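Local coordinates for protein pelota homolog (Archaeoglobus fulgidus, PDB 3OBY) that probably recognises stalled ribosomes and helps to release them, with a probable endoribonuclease activity in its Sm-fold N-terminal domain, at residues Y268-V273 / L331-A336. Residues are numbered along the deposited sequence; the frame is centred on the assembly and turned at random.
Sequences YGLDEV and LGGIAA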
ATOM      1  N   TYR A 268     -10.488 -22.904   0.210  1.00 17.87           N
ATOM      2  CA  TYR A 268     -11.279 -21.756  -0.204  1.00 17.68           C
ATOM      3  C   TYR A 268     -12.700 -21.994   0.253  1.00 17.54           C
ATOM      4  O   TYR A 268     -13.197 -23.109   0.203  1.00 28.17           O
ATOM      5  CB  TYR A 268     -11.212 -21.524  -1.722  1.00 18.15           C
ATOM      6  CG  TYR A 268     -11.382 -22.751  -2.591  1.00 28.91           C
ATOM      7  CD1 TYR A 268     -10.351 -23.680  -2.732  1.00 38.49           C
ATOM      8  CD2 TYR A 268     -12.565 -22.975  -3.285  1.00 16.87           C
ATOM      9  CE1 TYR A 268     -10.495 -24.801  -3.546  1.00 28.11           C
ATOM     10  CE2 TYR A 268     -12.722 -24.093  -4.099  1.00 32.63           C
ATOM     11  CZ  TYR A 268     -11.683 -25.000  -4.223  1.00 30.85           C
ATOM     12  OH  TYR A 268     -11.843 -26.111  -5.014  1.00 45.61           O
ATOM     13  N   GLY A 269     -13.351 -20.930   0.698  1.00 25.72           N
ATOM     14  CA  GLY A 269     -14.696 -21.044   1.216  1.00 21.65           C
ATOM     15  C   GLY A 269     -14.451 -21.016   2.708  1.00 20.73           C
ATOM     16  O   GLY A 269     -13.433 -21.535   3.174  1.00 20.03           O
ATOM     17  N   LEU A 270     -15.362 -20.412   3.460  1.00 13.36           N
ATOM     18  CA  LEU A 270     -15.192 -20.311   4.902  1.00 16.79           C
ATOM     19  C   LEU A 270     -15.029 -21.662   5.584  1.00 13.04           C
ATOM     20  O   LEU A 270     -14.139 -21.833   6.416  1.00  8.46           O
ATOM     21  CB  LEU A 270     -16.366 -19.542   5.530  1.00  7.18           C
ATOM     22  CG  LEU A 270     -16.296 -19.368   7.053  1.00 16.50           C
ATOM     23  CD1 LEU A 270     -14.972 -18.706   7.440  1.00 15.04           C
ATOM     24  CD2 LEU A 270     -17.481 -18.541   7.537  1.00  6.93           C
ATOM     25  N   ASP A 271     -15.884 -22.618   5.226  1.00 17.51           N
ATOM     26  CA  ASP A 271     -15.830 -23.946   5.829  1.00 17.31           C
ATOM     27  C   ASP A 271     -14.477 -24.616   5.673  1.00 16.04           C
ATOM     28  O   ASP A 271     -13.904 -25.119   6.646  1.00 20.63           O
ATOM     29  CB  ASP A 271     -16.915 -24.841   5.244  1.00 11.65           C
ATOM     30  CG  ASP A 271     -18.294 -24.363   5.598  1.00 35.48           C
ATOM     31  OD1 ASP A 271     -18.489 -23.982   6.770  1.00 41.29           O
ATOM     32  OD2 ASP A 271     -19.180 -24.371   4.719  1.00 52.55           O
ATOM     33  N   GLU A 272     -13.962 -24.619   4.449  1.00  5.78           N
ATOM     34  CA  GLU A 272     -12.673 -25.237   4.181  1.00 13.91           C
ATOM     35  C   GLU A 272     -11.577 -24.534   4.980  1.00 22.37           C
ATOM     36  O   GLU A 272     -10.742 -25.192   5.602  1.00 21.47           O
ATOM     37  CB  GLU A 272     -12.368 -25.179   2.678  1.00 23.62           C
ATOM     38  CG  GLU A 272     -11.548 -26.356   2.161  1.00 31.70           C
ATOM     39  CD  GLU A 272     -11.500 -26.422   0.643  1.00 41.83           C
ATOM     40  OE1 GLU A 272     -10.818 -25.578   0.026  1.00 41.51           O
ATOM     41  OE2 GLU A 272     -12.154 -27.318   0.067  1.00 42.18           O
ATOM     42  N   VAL A 273     -11.602 -23.199   4.973  1.00 19.20           N
ATOM     43  CA  VAL A 273     -10.619 -22.387   5.684  1.00  8.53           C
ATOM     44  C   VAL A 273     -10.676 -22.638   7.180  1.00  5.46           C
ATOM     45  O   VAL A 273      -9.643 -22.722   7.845  1.00  9.91           O
ATOM     46  CB  VAL A 273     -10.838 -20.873   5.404  1.00  7.38           C
ATOM     47  CG1 VAL A 273      -9.927 -20.027   6.285  1.00  4.20           C
ATOM     48  CG2 VAL A 273     -10.556 -20.571   3.938  1.00 20.12           C
ATOM     49  N   LEU A 331     -14.617 -17.219  -5.501  1.00 10.69           N
ATOM     50  CA  LEU A 331     -14.232 -18.474  -4.867  1.00 12.63           C
ATOM     51  C   LEU A 331     -14.732 -18.616  -3.432  1.00 12.93           C
ATOM     52  O   LEU A 331     -14.296 -19.511  -2.710  1.00 19.03           O
ATOM     53  CB  LEU A 331     -12.711 -18.629  -4.875  1.00  8.29           C
ATOM     54  CG  LEU A 331     -12.111 -18.893  -6.249  1.00 12.15           C
ATOM     55  CD1 LEU A 331     -10.595 -18.798  -6.190  1.00  1.81           C
ATOM     56  CD2 LEU A 331     -12.559 -20.260  -6.710  1.00 28.52           C
ATOM     57  N   GLY A 332     -15.637 -17.740  -3.011  1.00  6.99           N
ATOM     58  CA  GLY A 332     -16.149 -17.837  -1.655  1.00  8.97           C
ATOM     59  C   GLY A 332     -15.797 -16.682  -0.733  1.00 13.60           C
ATOM     60  O   GLY A 332     -16.184 -16.693   0.434  1.00 10.49           O
ATOM     61  N   GLY A 333     -15.062 -15.692  -1.239  1.00 12.45           N
ATOM     62  CA  GLY A 333     -14.702 -14.548  -0.422  1.00  7.44           C
ATOM     63  C   GLY A 333     -13.563 -14.745   0.566  1.00 10.87           C
ATOM     64  O   GLY A 333     -13.089 -13.790   1.184  1.00 20.48           O
ATOM     65  N   ILE A 334     -13.116 -15.975   0.734  1.00  1.00           N
ATOM     66  CA  ILE A 334     -12.028 -16.230   1.663  1.00 10.35           C
ATOM     67  C   ILE A 334     -11.333 -17.527   1.270  1.00 12.07           C
ATOM     68  O   ILE A 334     -11.985 -18.520   0.976  1.00 18.14           O
ATOM     69  CB  ILE A 334     -12.553 -16.304   3.121  1.00  9.68           C
ATOM     70  CG1 ILE A 334     -11.370 -16.377   4.090  1.00 14.63           C
ATOM     71  CG2 ILE A 334     -13.477 -17.500   3.300  1.00  1.00           C
ATOM     72  CD1 ILE A 334     -11.762 -16.292   5.559  1.00  1.63           C
ATOM     73  N   ALA A 335     -10.007 -17.501   1.243  1.00  5.75           N
ATOM     74  CA  ALA A 335      -9.225 -18.669   0.868  1.00  1.20           C
ATOM     75  C   ALA A 335      -7.914 -18.647   1.621  1.00  4.72           C
ATOM     76  O   ALA A 335      -7.608 -17.675   2.303  1.00 14.06           O
ATOM     77  CB  ALA A 335      -8.977 -18.666  -0.626  1.00  2.63           C
ATOM     78  N   ALA A 336      -7.135 -19.717   1.511  1.00 13.17           N
ATOM     79  CA  ALA A 336      -5.859 -19.779   2.216  1.00 11.57           C
ATOM     80  C   ALA A 336      -4.829 -20.656   1.530  1.00  8.60           C
ATOM     81  O   ALA A 336      -5.166 -21.662   0.917  1.00 32.56           O
ATOM     82  CB  ALA A 336      -6.076 -20.281   3.637  1.00  1.00           C
TER
HETATM   83  O   HOH W   1     -17.256 -18.984   1.817  1.00 16.55           O
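Leu-331 meets the Tyr-268 ring twice: its methyl CD2 stands off one face, beyond the rim and 4.4 Å from ring atom CD2, and its carbonyl O lies at the edge, near the ring plane, 3.9 Å from that same ring atom. CG of Tyr-268 sits between the backbone N and the carbonyl carbon (chi1 46°), which sets the CD2 edge beside this oxygen. Tyr-268 CB packs 3.8 Å from Ala-335 CB, on the sheet face covered by helix 236-262. These two residues form an antiparallel non-hydrogen-bonded pair joining the outermost strand 266-268 to strand 334-338, in the mixed four-stranded sheet of eRF1 domain 3. One residue on, Gly-269 N donates a nearly straight 2.8 Å bond to Ile-334 O. Gly-269 is the N-cap of helix 270-277, whose first turn rests on Ile-334, with Ile-334 CG2 3.5 Å from Leu-270 N; Val-273 CG2 sits over Ala-335 CA. On the other segment, Gly-332 ends helix 323-330 as the C-prime residue of a Schellman motif, and a water accepts from Leu-270 N and donates to Gly-332 O. Glu-272 OE1 accepts from Tyr-268 N at 2.7 Å, by its anti side and 30° out of the carboxylate plane, while OE2 pairs with Lys-343.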